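Local coordinates for protein xylulose kinase (Bifidobacterium adolescentis ATCC 15703, PDB 3I8B) that probably phosphorylates D-xylulose to D-xylulose 5-phosphate at the expense of ATP, as a member of the FGGY carbohydrate kinase family, at residues 47-52 against 173-178; 191-196 against 247-252; 202-205 against 211-214; 256-259 against 265-268. All coordinates share one frame; numbering follows the deposited sequence. Where two conformers were deposited one is given.

Contact 1 (47-52 against 173-178); sequences YWWSAF and WRIAGY
Trp49 and Arg174 make a cation-pi pair between two helices, 46-58 and the C-terminal end of 167-175. Both belong to the N-terminal domain of the FGGY kinase, an actin-like ATPase fold. The arginine can be followed outward. Its CB rests on the benzene rim of the indole, 3.6 Å from Trp49 CZ3. The chain then bends at chi2 and chi3 and folds back over the ring. Arg174 NE donates to Tyr178 O at 2.8 Å, a bent bond that approaches in the carbonyl plane, with the oxygen tilted out of the guanidinium plane. This bond steadies the guanidinium. Arg174 CZ stands 4.3 Å from the centre of the five-membered ring of Trp49, 11° off its normal. Arg174 NH1 lies 3.8 Å from Trp49 CG, and NH2 reaches toward NE1 and CE2. The two planes are not parallel but 31° apart. Trp49 presents this face because its CG is anti to the backbone N (chi1 176°). Replacing it with an alanine would probably open a gap beside Arg174 CB and deprive the guanidinium of its aromatic support. At the edge of the indole, near its plane, sits Ile175 CG1. The same isoleucine also meets the neighbouring ring: its CD1 lies over a face of Phe52 in a CH-pi contact. Leu171 also touches both rings. Helix 167-175 finishes in a Schellman motif with Gly177 at positive phi. Gly177 N bonds to Arg174 O at 2.8 Å, and Tyr178 N bonds to Trp173 O at 3.1 Å.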
loop_
_atom_site.group_PDB
_atom_site.type_symbol
_atom_site.label_atom_id
_atom_site.label_comp_id
_atom_site.label_asym_id
_atom_site.label_seq_id
_atom_site.Cartn_x
_atom_site.Cartn_y
_atom_site.Cartn_z
ATOM N N TYR A 47 -11.698 17.017 6.572
ATOM C CA TYR A 47 -11.615 16.186 7.772
ATOM C C TYR A 47 -10.205 15.683 8.061
ATOM O O TYR A 47 -9.871 15.461 9.217
ATOM C CB TYR A 47 -12.573 15.003 7.693
ATOM C CG TYR A 47 -14.013 15.416 7.790
ATOM C CD1 TYR A 47 -14.565 15.790 9.013
ATOM C CD2 TYR A 47 -14.824 15.439 6.665
ATOM C CE1 TYR A 47 -15.893 16.171 9.114
ATOM C CE2 TYR A 47 -16.161 15.824 6.755
ATOM C CZ TYR A 47 -16.685 16.184 7.982
ATOM O OH TYR A 47 -18.003 16.565 8.080
ATOM N N TRP A 48 -9.392 15.488 7.022
ATOM C CA TRP A 48 -8.009 15.066 7.230
ATOM C C TRP A 48 -7.193 16.208 7.811
ATOM O O TRP A 48 -6.303 15.986 8.637
ATOM C CB TRP A 48 -7.332 14.618 5.936
ATOM C CG TRP A 48 -7.980 13.491 5.226
ATOM C CD1 TRP A 48 -8.751 12.496 5.766
ATOM C CD2 TRP A 48 -7.867 13.209 3.835
ATOM N NE1 TRP A 48 -9.143 11.619 4.777
ATOM C CE2 TRP A 48 -8.618 12.040 3.579
ATOM C CE3 TRP A 48 -7.214 13.841 2.769
ATOM C CZ2 TRP A 48 -8.730 11.486 2.305
ATOM C CZ3 TRP A 48 -7.330 13.290 1.500
ATOM C CH2 TRP A 48 -8.084 12.126 1.278
ATOM N N TRP A 49 -7.468 17.429 7.363
ATOM C CA TRP A 49 -6.769 18.566 7.933
ATOM C C TRP A 49 -7.138 18.738 9.415
ATOM O O TRP A 49 -6.265 18.938 10.266
ATOM C CB TRP A 49 -7.051 19.857 7.181
ATOM C CG TRP A 49 -6.382 20.999 7.862
ATOM C CD1 TRP A 49 -6.980 22.030 8.536
ATOM C CD2 TRP A 49 -4.965 21.184 8.021
ATOM N NE1 TRP A 49 -6.022 22.860 9.070
ATOM C CE2 TRP A 49 -4.781 22.365 8.768
ATOM C CE3 TRP A 49 -3.839 20.473 7.585
ATOM C CZ2 TRP A 49 -3.512 22.855 9.083
ATOM C CZ3 TRP A 49 -2.572 20.965 7.901
ATOM C CH2 TRP A 49 -2.424 22.140 8.638
ATOM N N SER A 50 -8.432 18.663 9.713
ATOM C CA SER A 50 -8.904 18.829 11.090
ATOM C C SER A 50 -8.354 17.744 12.015
ATOM O O SER A 50 -7.953 18.028 13.146
ATOM C CB SER A 50 -10.431 18.854 11.146
ATOM O OG SER A 50 -10.944 20.036 10.557
ATOM N N ALA A 51 -8.352 16.504 11.534
ATOM C CA ALA A 51 -7.786 15.399 12.293
ATOM C C ALA A 51 -6.291 15.605 12.541
ATOM O O ALA A 51 -5.809 15.363 13.651
ATOM C CB ALA A 51 -8.043 14.067 11.600
ATOM N N PHE A 52 -5.552 16.044 11.523
ATOM C CA PHE A 52 -4.133 16.332 11.729
ATOM C C PHE A 52 -3.910 17.370 12.830
ATOM O O PHE A 52 -3.050 17.204 13.688
ATOM C CB PHE A 52 -3.437 16.817 10.453
ATOM C CG PHE A 52 -2.090 17.421 10.716
ATOM C CD1 PHE A 52 -0.995 16.610 10.997
ATOM C CD2 PHE A 52 -1.918 18.800 10.704
ATOM C CE1 PHE A 52 0.250 17.166 11.259
ATOM C CE2 PHE A 52 -0.685 19.354 10.966
ATOM C CZ PHE A 52 0.406 18.535 11.239
ATOM N N TRP A 173 1.296 19.651 1.701
ATOM C CA TRP A 173 1.059 20.976 1.113
ATOM C C TRP A 173 0.335 21.926 2.099
ATOM O O TRP A 173 0.701 23.104 2.255
ATOM C CB TRP A 173 0.257 20.760 -0.175
ATOM C CG TRP A 173 0.008 21.942 -1.032
ATOM C CD1 TRP A 173 0.930 22.655 -1.756
ATOM C CD2 TRP A 173 -1.266 22.528 -1.311
ATOM N NE1 TRP A 173 0.295 23.667 -2.451
ATOM C CE2 TRP A 173 -1.048 23.611 -2.187
ATOM C CE3 TRP A 173 -2.570 22.255 -0.885
ATOM C CZ2 TRP A 173 -2.095 24.410 -2.662
ATOM C CZ3 TRP A 173 -3.604 23.044 -1.352
ATOM C CH2 TRP A 173 -3.361 24.111 -2.238
ATOM N N ARG A 174 -0.674 21.407 2.786
ATOM C CA ARG A 174 -1.365 22.170 3.834
ATOM C C ARG A 174 -0.441 22.480 5.032
ATOM O O ARG A 174 -0.489 23.568 5.620
ATOM C CB ARG A 174 -2.586 21.388 4.321
ATOM C CG ARG A 174 -3.674 21.197 3.276
ATOM C CD ARG A 174 -4.172 22.526 2.685
ATOM N NE ARG A 174 -4.450 23.532 3.713
ATOM C CZ ARG A 174 -5.521 23.533 4.504
ATOM N NH1 ARG A 174 -6.456 22.593 4.389
ATOM N NH2 ARG A 174 -5.661 24.488 5.411
ATOM N N ILE A 175 0.393 21.517 5.393
ATOM C CA ILE A 175 1.359 21.718 6.472
ATOM C C ILE A 175 2.354 22.850 6.126
ATOM O O ILE A 175 2.720 23.658 6.997
ATOM C CB ILE A 175 2.041 20.380 6.849
ATOM C CG1 ILE A 175 1.062 19.520 7.678
ATOM C CG2 ILE A 175 3.361 20.603 7.594
ATOM C CD1 ILE A 175 1.531 18.097 7.887
ATOM N N ALA A 176 2.754 22.912 4.853
ATOM C CA ALA A 176 3.582 23.990 4.326
ATOM C C ALA A 176 2.848 25.313 4.348
ATOM O O ALA A 176 3.421 26.341 4.022
ATOM C CB ALA A 176 4.060 23.674 2.880
ATOM N N GLY A 177 1.568 25.286 4.689
ATOM C CA GLY A 177 0.813 26.511 4.859
ATOM C C GLY A 177 0.007 26.946 3.649
ATOM O O GLY A 177 -0.564 28.034 3.654
ATOM N N TYR A 178 -0.035 26.104 2.621
ATOM C CA TYR A 178 -0.794 26.396 1.406
ATOM C C TYR A 178 -2.246 25.961 1.541
ATOM O O TYR A 178 -2.608 25.298 2.513
ATOM C CB TYR A 178 -0.142 25.741 0.177
ATOM C CG TYR A 178 1.234 26.305 -0.075
ATOM C CD1 TYR A 178 1.384 27.619 -0.502
ATOM C CD2 TYR A 178 2.376 25.548 0.150
ATOM C CE1 TYR A 178 2.629 28.165 -0.718
ATOM C CE2 TYR A 178 3.640 26.092 -0.063
ATOM C CZ TYR A 178 3.749 27.399 -0.495
ATOM O OH TYR A 178 4.970 27.960 -0.716
#

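Contact 2 (191-196 against 247-252); sequences ALFTDR and DAAPVK. With MG (magnesium ion), chain B.
Ala249 CB presses on a face of the Phe193 ring, where the loop after strand 241-243 covers strand 193-195. The two strands form a small parallel pair in the N-terminal domain. The methyl group is the bump and the flat ring its seat. Ala249 CB stands 3.6 Å from the ring centre, 17° off the normal, a CH-pi contact. It leans toward the CD2-CE2 side, with Phe193 CE2 nearest at 3.5 Å. Val251 fills the corner beside the ring: its CG2 meets Phe193 CE2 at 4.1 Å, near the ring plane. The other branch, Val251 CG1, lies against Ala191 CB at 4.4 Å. Phe193 CG sits between its own backbone N and carbonyl carbon (chi1 65°), which turns the ring toward this loop. A serine at Phe193 would probably leave the Ala249 methyl without its seat and a gap next to Val251. Ser172, Leu243 and Leu268 also pack on the ring. Segment 191-196 also serves a metal site. Glu190 O and Thr241 OG1 bind the magnesium ion together with Leu192 O at 2.5 Å, and water 1 binds it at 2.3 Å.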
loop_
_atom_site.group_PDB
_atom_site.type_symbol
_atom_site.label_atom_id
_atom_site.label_comp_id
_atom_site.label_asym_id
_atom_site.label_seq_id
_atom_site.Cartn_x
_atom_site.Cartn_y
_atom_site.Cartn_z
ATOM N N ALA A 191 3.753 24.117 -5.643
ATOM C CA ALA A 191 4.475 23.751 -4.427
ATOM C C ALA A 191 4.218 22.288 -4.050
ATOM O O ALA A 191 4.897 21.746 -3.180
ATOM C CB ALA A 191 4.095 24.676 -3.256
ATOM N N LEU A 192 3.229 21.653 -4.688
ATOM C CA LEU A 192 2.945 20.243 -4.420
ATOM C C LEU A 192 4.154 19.329 -4.679
ATOM O O LEU A 192 4.833 19.450 -5.686
ATOM C CB LEU A 192 1.747 19.763 -5.252
ATOM C CG LEU A 192 0.350 20.183 -4.791
ATOM C CD1 LEU A 192 -0.700 20.054 -5.903
ATOM C CD2 LEU A 192 -0.061 19.361 -3.571
ATOM N N PHE A 193 4.416 18.403 -3.768
ATOM C CA PHE A 193 5.470 17.425 -3.960
ATOM C C PHE A 193 4.996 16.049 -3.494
ATOM O O PHE A 193 4.010 15.917 -2.734
ATOM C CB PHE A 193 6.752 17.855 -3.221
ATOM C CG PHE A 193 6.599 17.878 -1.730
ATOM C CD1 PHE A 193 6.693 16.709 -0.995
ATOM C CD2 PHE A 193 6.345 19.069 -1.063
ATOM C CE1 PHE A 193 6.553 16.725 0.388
ATOM C CE2 PHE A 193 6.190 19.095 0.305
ATOM C CZ PHE A 193 6.297 17.927 1.040
ATOM N N THR A 194 5.665 15.014 -3.978
ATOM C CA THR A 194 5.359 13.664 -3.536
ATOM C C THR A 194 6.644 12.823 -3.502
ATOM O O THR A 194 7.732 13.368 -3.647
ATOM C CB THR A 194 4.290 13.035 -4.430
ATOM O OG1 THR A 194 3.797 11.840 -3.824
ATOM C CG2 THR A 194 4.852 12.711 -5.816
ATOM N N ASP A 195 6.530 11.517 -3.267
ATOM C CA ASP A 195 7.692 10.637 -3.386
ATOM C C ASP A 195 7.429 9.518 -4.405
ATOM O O ASP A 195 6.328 9.409 -4.942
ATOM C CB ASP A 195 8.073 10.030 -2.030
ATOM C CG ASP A 195 7.313 8.742 -1.725
ATOM O OD1 ASP A 195 7.966 7.756 -1.302
ATOM O OD2 ASP A 195 6.068 8.721 -1.888
ATOM N N ARG A 196 8.436 8.683 -4.644
ATOM C CA ARG A 196 8.295 7.570 -5.577
ATOM C C ARG A 196 7.252 6.541 -5.147
ATOM O O ARG A 196 6.577 5.955 -5.992
ATOM C CB ARG A 196 9.637 6.870 -5.796
ATOM C CG ARG A 196 10.669 7.691 -6.559
ATOM C CD ARG A 196 12.034 7.020 -6.479
ATOM N NE ARG A 196 12.127 5.797 -7.284
ATOM C CZ ARG A 196 12.051 4.561 -6.799
ATOM N NH1 ARG A 196 11.871 4.348 -5.503
ATOM N NH2 ARG A 196 12.154 3.522 -7.619
ATOM N N ASP A 247 15.585 13.515 -0.271
ATOM C CA ASP A 247 15.597 14.936 -0.621
ATOM C C ASP A 247 14.659 15.702 0.285
ATOM O O ASP A 247 13.546 15.264 0.514
ATOM C CB ASP A 247 15.083 15.122 -2.056
ATOM C CG ASP A 247 16.039 14.571 -3.102
ATOM O OD1 ASP A 247 17.251 14.457 -2.809
ATOM O OD2 ASP A 247 15.578 14.264 -4.222
ATOM N N ALA A 248 15.077 16.859 0.783
ATOM C CA ALA A 248 14.129 17.741 1.459
ATOM C C ALA A 248 13.223 18.406 0.419
ATOM O O ALA A 248 13.679 18.735 -0.673
ATOM C CB ALA A 248 14.864 18.796 2.243
ATOM N N ALA A 249 11.956 18.642 0.756
ATOM C CA ALA A 249 11.109 19.403 -0.159
ATOM C C ALA A 249 11.608 20.841 -0.292
ATOM O O ALA A 249 12.284 21.358 0.594
ATOM C CB ALA A 249 9.649 19.389 0.291
ATOM N N PRO A 250 11.247 21.502 -1.396
ATOM C CA PRO A 250 11.622 22.907 -1.584
ATOM C C PRO A 250 10.949 23.844 -0.580
ATOM O O PRO A 250 11.393 24.977 -0.406
ATOM C CB PRO A 250 11.123 23.221 -3.002
ATOM C CG PRO A 250 11.000 21.906 -3.675
ATOM C CD PRO A 250 10.589 20.940 -2.584
ATOM N N VAL A 251 9.876 23.400 0.054
ATOM C CA VAL A 251 9.204 24.240 1.037
ATOM C C VAL A 251 9.266 23.565 2.410
ATOM O O VAL A 251 9.269 22.340 2.501
ATOM C CB VAL A 251 7.709 24.494 0.658
ATOM C CG1 VAL A 251 7.604 25.345 -0.608
ATOM C CG2 VAL A 251 6.961 23.161 0.490
ATOM N N LYS A 252 9.300 24.377 3.465
ATOM C CA LYS A 252 9.310 23.891 4.847
ATOM C C LYS A 252 7.900 23.973 5.403
ATOM O O LYS A 252 7.024 24.569 4.781
ATOM C CB LYS A 252 10.224 24.775 5.711
ATOM C CG LYS A 252 11.682 24.825 5.270
ATOM C CD LYS A 252 12.496 25.745 6.183
ATOM C CE LYS A 252 13.973 25.755 5.793
ATOM N NZ LYS A 252 14.784 26.705 6.642
HETATM MG MG MG B . 5.979 20.953 -7.404
HETATM O O HOH W 1 4.170 20.316 -8.702
#

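Contact 3 (202-205 against 211-214); sequences TIYY and EYRR
The ring of Tyr212 has Tyr205 on one face and the carbonyl O of Tyr204 at its edge. Tyr205 turns its own edge to that face. The pair is T-shaped, with centroids 5.2 Å apart and planes at 63°. The closest ring atoms are Tyr205 CD1 and Tyr212 CD1, 3.7 Å apart. Tyr204 O lies in the plane of the Tyr212 ring, 3.4 Å from CD1. The side chains of Tyr204 and Tyr212 lie side by side and point the same way. Tyr212 CD1 meets the edge of Tyr204, while Thr202 CB covers the centre of one Tyr204 face. Thr202 also shapes the backbone: its OG1 accepts from Tyr204 N at 3.1 Å, an ST turn. Tyr205 and Tyr212 form a non-hydrogen-bonded antiparallel pair, with both side chains on one face of a short beta hairpin. Their alpha carbons are only 4.2 Å apart. Next to this pair, Arg213 N donates to Tyr204 O at 2.8 Å. The donor stands well above the carbonyl plane. Tyr204 O also receives a CA-H...O contact from Tyr212 CA at 3.3 Å. The phenol ends are held by other parts of the chain, Tyr205 OH by Asn210 OD1 and Tyr212 OH by Pro240 O. Both of these rings pack on Val242 of strand 241-243. Tyr204 leans on Thr143 and Leu144 of helix 143-153, and Arg213 touches Ala133 of helix 122-134.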
loop_
_atom_site.group_PDB
_atom_site.type_symbol
_atom_site.label_atom_id
_atom_site.label_comp_id
_atom_site.label_asym_id
_atom_site.label_seq_id
_atom_site.Cartn_x
_atom_site.Cartn_y
_atom_site.Cartn_z
ATOM N N THR A 202 -0.474 5.603 -8.674
ATOM C CA THR A 202 -1.453 6.347 -9.475
ATOM C C THR A 202 -1.864 5.639 -10.781
ATOM O O THR A 202 -2.960 5.874 -11.304
ATOM C CB THR A 202 -0.915 7.743 -9.850
ATOM O OG1 THR A 202 0.282 7.605 -10.630
ATOM C CG2 THR A 202 -0.613 8.557 -8.593
ATOM N N ILE A 203 -0.980 4.761 -11.263
ATOM C CA ILE A 203 -0.944 4.248 -12.649
ATOM C C ILE A 203 -0.954 5.313 -13.764
ATOM O O ILE A 203 -1.382 5.045 -14.897
ATOM C CB ILE A 203 -1.927 3.060 -12.928
ATOM C CG1 ILE A 203 -3.382 3.525 -13.013
ATOM C CG2 ILE A 203 -1.712 1.950 -11.911
ATOM C CD1 ILE A 203 -4.326 2.454 -13.603
ATOM N N TYR A 204 -0.477 6.515 -13.426
ATOM C CA TYR A 204 -0.035 7.499 -14.421
ATOM C C TYR A 204 1.382 7.991 -14.140
ATOM O O TYR A 204 1.788 9.071 -14.591
ATOM C CB TYR A 204 -0.999 8.680 -14.592
ATOM C CG TYR A 204 -1.476 9.370 -13.333
ATOM C CD1 TYR A 204 -0.631 10.208 -12.614
ATOM C CD2 TYR A 204 -2.798 9.238 -12.901
ATOM C CE1 TYR A 204 -1.063 10.869 -11.474
ATOM C CE2 TYR A 204 -3.250 9.906 -11.755
ATOM C CZ TYR A 204 -2.364 10.724 -11.047
ATOM O OH TYR A 204 -2.778 11.391 -9.908
ATOM N N TYR A 205 2.131 7.178 -13.407
ATOM C CA TYR A 205 3.547 7.464 -13.146
ATOM C C TYR A 205 4.389 6.207 -13.308
ATOM O O TYR A 205 4.005 5.127 -12.859
ATOM C CB TYR A 205 3.731 8.042 -11.743
ATOM C CG TYR A 205 5.176 8.221 -11.323
ATOM C CD1 TYR A 205 5.919 9.313 -11.757
ATOM C CD2 TYR A 205 5.800 7.292 -10.501
ATOM C CE1 TYR A 205 7.263 9.476 -11.372
ATOM C CE2 TYR A 205 7.125 7.443 -10.113
ATOM C CZ TYR A 205 7.854 8.532 -10.546
ATOM O OH TYR A 205 9.179 8.674 -10.142
ATOM N N GLU A 211 8.845 9.113 -14.878
ATOM C CA GLU A 211 8.004 9.871 -15.797
ATOM C C GLU A 211 6.534 9.752 -15.460
ATOM O O GLU A 211 5.994 8.634 -15.335
ATOM C CB GLU A 211 8.185 9.365 -17.237
ATOM C CG GLU A 211 9.623 9.230 -17.705
ATOM C CD GLU A 211 10.185 10.527 -18.256
ATOM O OE1 GLU A 211 10.967 10.465 -19.233
ATOM O OE2 GLU A 211 9.843 11.605 -17.719
ATOM N N TYR A 212 5.871 10.898 -15.364
ATOM C CA TYR A 212 4.412 10.913 -15.438
ATOM C C TYR A 212 3.965 10.637 -16.869
ATOM O O TYR A 212 4.541 11.172 -17.823
ATOM C CB TYR A 212 3.860 12.267 -14.998
ATOM C CG TYR A 212 3.831 12.467 -13.497
ATOM C CD1 TYR A 212 3.123 11.609 -12.680
ATOM C CD2 TYR A 212 4.491 13.536 -12.908
ATOM C CE1 TYR A 212 3.088 11.796 -11.302
ATOM C CE2 TYR A 212 4.457 13.732 -11.532
ATOM C CZ TYR A 212 3.756 12.860 -10.740
ATOM O OH TYR A 212 3.714 13.066 -9.369
ATOM N N ARG A 213 2.948 9.789 -17.007
ATOM C CA ARG A 213 2.367 9.443 -18.295
ATOM C C ARG A 213 1.098 10.276 -18.495
ATOM O O ARG A 213 -0.014 9.821 -18.234
ATOM C CB ARG A 213 2.049 7.945 -18.328
ATOM C CG ARG A 213 3.288 7.066 -18.395
ATOM C CD ARG A 213 3.950 7.155 -19.780
ATOM N NE ARG A 213 3.004 6.813 -20.852
ATOM C CZ ARG A 213 2.853 5.593 -21.365
ATOM N NH1 ARG A 213 3.599 4.579 -20.940
ATOM N NH2 ARG A 213 1.969 5.388 -22.324
ATOM N N ARG A 214 1.282 11.508 -18.945
ATOM C CA ARG A 214 0.171 12.429 -19.110
ATOM C C ARG A 214 -0.775 11.985 -20.218
ATOM O O ARG A 214 -1.925 12.401 -20.254
ATOM C CB ARG A 214 0.689 13.852 -19.344
ATOM C CG ARG A 214 1.297 14.480 -18.080
ATOM C CD ARG A 214 2.037 15.785 -18.381
ATOM N NE ARG A 214 2.674 16.318 -17.176
ATOM C CZ ARG A 214 2.061 17.109 -16.296
ATOM N NH1 ARG A 214 0.788 17.467 -16.479
ATOM N NH2 ARG A 214 2.710 17.524 -15.219
#

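Contact 4 (256-259 against 265-268); sequences AIAG and GCLL
Cys266, Gly259 and Ala258 carry most of this contact, where two arms of a short loop come together. Cys266 CB lies 3.8 Å from Ala258 CB and equally far from Gly259 CA. It thus packs on both residues at once. Its sulfur is anti to the backbone N (chi1 -179°) and passes alongside the Ala258 methyl, with SG and CB 3.9 Å apart. Gly259 has no side chain, and this lets the arms come close. A beta carbon there would fall 2.4 Å from Cys266 N, a clash, and the backbone has positive phi (77°). Its carbonyl is used too. Gly259 O receives an almost straight CA-H...O contact from Gly265 CA at 3.3 Å. No direct hydrogen bond joins the two segments. Water 2 does this work instead: it donates to Ala258 O at 3.0 Å and accepts from Cys266 N at 2.8 Å. Both backbone groups are thereby satisfied, although the two segments do not pair as strands. Around them, Leu62 and Ala253 touch Ala258, while Val65 and Leu68 of strand 65-72 pack on Cys266. The second arm then runs into strand 267-273, which lies beside 65-72 at one edge of a mixed five-stranded sheet. Its strand order, 3-2-1-4-5 with the second strand antiparallel, is the ribonuclease H-like core of the actin-like ATPase fold.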
loop_
_atom_site.group_PDB
_atom_site.type_symbol
_atom_site.label_atom_id
_atom_site.label_comp_id
_atom_site.label_asym_id
_atom_site.label_seq_id
_atom_site.Cartn_x
_atom_site.Cartn_y
_atom_site.Cartn_z
ATOM N N ALA A 256 3.663 28.453 11.871
ATOM C CA ALA A 256 2.505 28.366 12.757
ATOM C C ALA A 256 2.164 26.908 13.011
ATOM O O ALA A 256 1.538 26.579 14.015
ATOM C CB ALA A 256 1.296 29.107 12.172
ATOM N N ILE A 257 2.602 26.031 12.114
ATOM C CA ILE A 257 2.337 24.604 12.264
ATOM C C ILE A 257 3.501 23.820 12.895
ATOM O O ILE A 257 3.285 23.036 13.832
ATOM C CB ILE A 257 1.885 23.964 10.924
ATOM C CG1 ILE A 257 0.477 24.448 10.566
ATOM C CG2 ILE A 257 1.892 22.458 11.024
ATOM C CD1 ILE A 257 0.188 24.423 9.078
ATOM N N ALA A 258 4.723 24.012 12.403
ATOM C CA ALA A 258 5.866 23.315 12.992
ATOM C C ALA A 258 7.164 24.130 12.907
ATOM O O ALA A 258 7.291 25.001 12.044
ATOM C CB ALA A 258 6.063 21.948 12.338
ATOM N N GLY A 259 8.103 23.838 13.812
ATOM C CA GLY A 259 9.457 24.381 13.752
ATOM C C GLY A 259 9.728 25.820 14.175
ATOM O O GLY A 259 10.857 26.282 14.013
ATOM N N GLY A 265 13.799 26.150 11.217
ATOM C CA GLY A 265 12.408 25.714 11.119
ATOM C C GLY A 265 12.296 24.220 10.879
ATOM O O GLY A 265 13.230 23.476 11.155
ATOM N N CYS A 266 11.158 23.787 10.342
ATOM C CA CYS A 266 10.879 22.375 10.128
ATOM C C CYS A 266 10.853 22.040 8.636
ATOM O O CYS A 266 9.947 22.482 7.901
ATOM C CB CYS A 266 9.540 22.016 10.762
ATOM S SG CYS A 266 9.078 20.296 10.604
ATOM N N LEU A 267 11.853 21.288 8.179
ATOM C CA LEU A 267 11.856 20.870 6.784
ATOM C C LEU A 267 10.809 19.795 6.546
ATOM O O LEU A 267 10.320 19.164 7.482
ATOM C CB LEU A 267 13.243 20.405 6.329
ATOM C CG LEU A 267 13.933 19.213 6.975
ATOM C CD1 LEU A 267 13.422 17.900 6.384
ATOM C CD2 LEU A 267 15.435 19.347 6.735
ATOM N N LEU A 268 10.451 19.602 5.289
ATOM C CA LEU A 268 9.487 18.570 4.945
ATOM C C LEU A 268 10.209 17.503 4.147
ATOM O O LEU A 268 10.882 17.805 3.155
ATOM C CB LEU A 268 8.306 19.156 4.155
ATOM C CG LEU A 268 7.434 20.181 4.898
ATOM C CD1 LEU A 268 6.419 20.896 3.965
ATOM C CD2 LEU A 268 6.712 19.520 6.088
HETATM O O HOH W 2 9.103 25.533 9.657
#

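From the N terminus, contact 1 closes the first long loop, bringing helix 46-58 against the end of helix 167-175. Contact 2 follows in series and joins the chain near strand 193-195 to the loop after strand 241-243. Contact 3, a local hairpin, lies within the span that contact 2 closes. Contact 4 comes last and closes a short loop leading into strand 267-273. None of the four cross. Contacts 1, 2 and 4 touch one another: Tyr178 packs on Ala191, Ile257 on Trp49, and Ala249 N probably bonds to Leu268 O. Contact 3 joins them through contact 2, where Thr194 meets Tyr212.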